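Local coordinates for seryl-tRNA synthetase, cytoplasmic (Candida albicans, PDB 3QO8), which catalyses the two-step attachment of serine to tRNA(Ser), first activating serine with ATP to Ser-AMP and then transferring it to the acceptor end of the tRNA, at the interface of chains A and B. Numbering follows the deposited sequence. Chains: chain A/B, Seryl-tRNA synthetase, cytoplasmic.

The interface of chains A and B. Residues chain A 210, 212-214, 217, 241; chain B 170-174.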
loop_
_atom_site.group_PDB
_atom_site.type_symbol
_atom_site.label_atom_id
_atom_site.label_comp_id
_atom_site.label_asym_id
_atom_site.label_seq_id
_atom_site.Cartn_x
_atom_site.Cartn_y
_atom_site.Cartn_z
ATOM N N PRO A 210 2.489 -9.077 1.793
ATOM C CA PRO A 210 3.031 -7.731 2.003
ATOM C C PRO A 210 3.130 -7.026 0.653
ATOM O O PRO A 210 3.276 -7.696 -0.367
ATOM C CB PRO A 210 4.425 -8.006 2.567
ATOM C CG PRO A 210 4.783 -9.361 2.024
ATOM C CD PRO A 210 3.506 -10.128 1.989
ATOM N N MET A 212 5.383 -4.623 -0.081
ATOM C CA MET A 212 6.774 -4.274 -0.354
ATOM C C MET A 212 7.605 -5.542 -0.473
ATOM O O MET A 212 7.359 -6.524 0.232
ATOM C CB MET A 212 7.354 -3.428 0.777
ATOM C CG MET A 212 6.756 -2.051 0.871
ATOM S SD MET A 212 7.620 -1.060 2.089
ATOM C CE MET A 212 6.544 0.377 2.143
ATOM N N MET A 213 8.592 -5.520 -1.360
ATOM C CA MET A 213 9.494 -6.657 -1.539
ATOM C C MET A 213 10.918 -6.174 -1.642
ATOM O O MET A 213 11.170 -5.106 -2.204
ATOM C CB MET A 213 9.157 -7.446 -2.805
ATOM C CG MET A 213 8.015 -8.422 -2.652
ATOM S SD MET A 213 7.776 -9.410 -4.148
ATOM C CE MET A 213 9.147 -10.554 -4.160
ATOM N N ASN A 214 11.845 -6.965 -1.104
ATOM C CA ASN A 214 13.263 -6.706 -1.296
ATOM C C ASN A 214 13.572 -6.786 -2.783
ATOM O O ASN A 214 12.954 -7.568 -3.498
ATOM C CB ASN A 214 14.108 -7.729 -0.535
ATOM C CG ASN A 214 14.098 -7.491 0.972
ATOM O OD1 ASN A 214 14.075 -6.349 1.431
ATOM N ND2 ASN A 214 14.113 -8.571 1.742
ATOM N N VAL A 217 14.740 -10.309 -4.224
ATOM C CA VAL A 217 13.659 -11.275 -4.382
ATOM C C VAL A 217 12.752 -10.898 -5.560
ATOM O O VAL A 217 12.346 -11.759 -6.350
ATOM C CB VAL A 217 12.807 -11.419 -3.091
ATOM C CG1 VAL A 217 11.934 -12.658 -3.175
ATOM C CG2 VAL A 217 13.700 -11.496 -1.871
ATOM N N LYS A 241 13.217 -0.687 -1.566
ATOM C CA LYS A 241 12.373 -1.840 -1.805
ATOM C C LYS A 241 11.488 -1.491 -3.005
ATOM O O LYS A 241 11.504 -0.365 -3.493
ATOM C CB LYS A 241 11.523 -2.171 -0.561
ATOM C CG LYS A 241 12.354 -2.375 0.734
ATOM C CD LYS A 241 11.462 -2.779 1.899
ATOM C CE LYS A 241 12.271 -2.903 3.201
ATOM N NZ LYS A 241 13.341 -3.945 3.142
ATOM N N VAL B 170 9.799 -12.176 6.586
ATOM C CA VAL B 170 11.110 -11.552 6.727
ATOM C C VAL B 170 12.001 -11.791 5.514
ATOM O O VAL B 170 12.679 -10.882 5.058
ATOM C CB VAL B 170 11.830 -11.995 8.020
ATOM C CG1 VAL B 170 13.273 -11.545 8.000
ATOM C CG2 VAL B 170 11.108 -11.436 9.232
ATOM N N ARG B 171 11.983 -13.007 4.978
ATOM C CA ARG B 171 12.802 -13.321 3.811
ATOM C C ARG B 171 12.440 -12.461 2.606
ATOM O O ARG B 171 13.302 -12.075 1.821
ATOM C CB ARG B 171 12.691 -14.801 3.443
ATOM C CG ARG B 171 13.465 -15.165 2.175
ATOM C CD ARG B 171 13.566 -16.670 1.970
ATOM N NE ARG B 171 12.272 -17.336 2.084
ATOM C CZ ARG B 171 11.290 -17.227 1.192
ATOM N NH1 ARG B 171 11.440 -16.463 0.112
ATOM N NH2 ARG B 171 10.151 -17.878 1.383
ATOM N N ILE B 172 11.159 -12.151 2.470
ATOM C CA ILE B 172 10.672 -11.456 1.282
ATOM C C ILE B 172 10.691 -9.922 1.395
ATOM O O ILE B 172 10.960 -9.236 0.417
ATOM C CB ILE B 172 9.274 -12.001 0.887
ATOM C CG1 ILE B 172 9.439 -13.429 0.333
ATOM C CG2 ILE B 172 8.588 -11.078 -0.107
ATOM C CD1 ILE B 172 8.164 -14.216 0.206
ATOM N N VAL B 173 10.446 -9.401 2.598
ATOM C CA VAL B 173 10.312 -7.962 2.824
ATOM C C VAL B 173 11.408 -7.367 3.728
ATOM O O VAL B 173 11.702 -6.180 3.653
ATOM C CB VAL B 173 8.974 -7.636 3.526
ATOM C CG1 VAL B 173 8.634 -6.165 3.340
ATOM C CG2 VAL B 173 7.868 -8.521 3.004
ATOM N N GLY B 174 11.989 -8.190 4.593
ATOM C CA GLY B 174 12.943 -7.706 5.585
ATOM C C GLY B 174 12.287 -7.667 6.956
ATOM O O GLY B 174 11.181 -8.182 7.137
#
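A:Asn214 and A:Lys241 cap the C-terminal end of helix 166-173 of the partner subunit, where B:Ile172 and B:Val173 present carbonyl oxygens of the last turn, for which the usual i to i+4 partners within a helix run out. The contact is one patch of the two-fold interface of the SerRS homodimer, and its twin recurs with the chains exchanged.

Polar contacts use both backbone and side chain. The amide N of A:Asn214, at the end of strand 212-214, donates to O of B:Ile172 at 2.9 Å, an almost straight bond (177° at the hydrogen) in the carbonyl plane. The amino group NZ of A:Lys241 reaches O of B:Val173 at 2.8 Å, tilted 21° from that carbonyl's plane. Lysine suits this place: its long chain is extended as far as CE, then turned at the last torsion (chi4 -61°), bringing NZ over the helix terminus, whose partial negative charge would be expected to favour a positively charged lysine. The same NZ donates to the amide oxygen OD1 of A:Asn214 at 3.0 Å, nearly along the C=O axis, which should limit the movement of both side chains. The carboxamide lies against the last peptide groups of the helix, with ND2 3.6 Å from N of B:Gly174, a contact without a hydrogen bond.

Apolar packing lies beside this cap. B:Val173 buries more surface against the partner than any other residue here (94 Å²). Both its methyls sit against O of A:Met212, CG1 at 3.4 Å. CG1 also meets CB of A:Met212, while CG2 presses on CG of A:Pro210 at 3.3 Å, tighter than usual van der Waals contact; the proline ring is a rigid surface suited to a compact methyl. Alongside, flexible A:Met213 and branched B:Ile172 point the same way, CG to CG2 at 3.7 Å. A:Val217 adds a methyl over the helix backbone, its CG2 3.8 Å from O of B:Arg171.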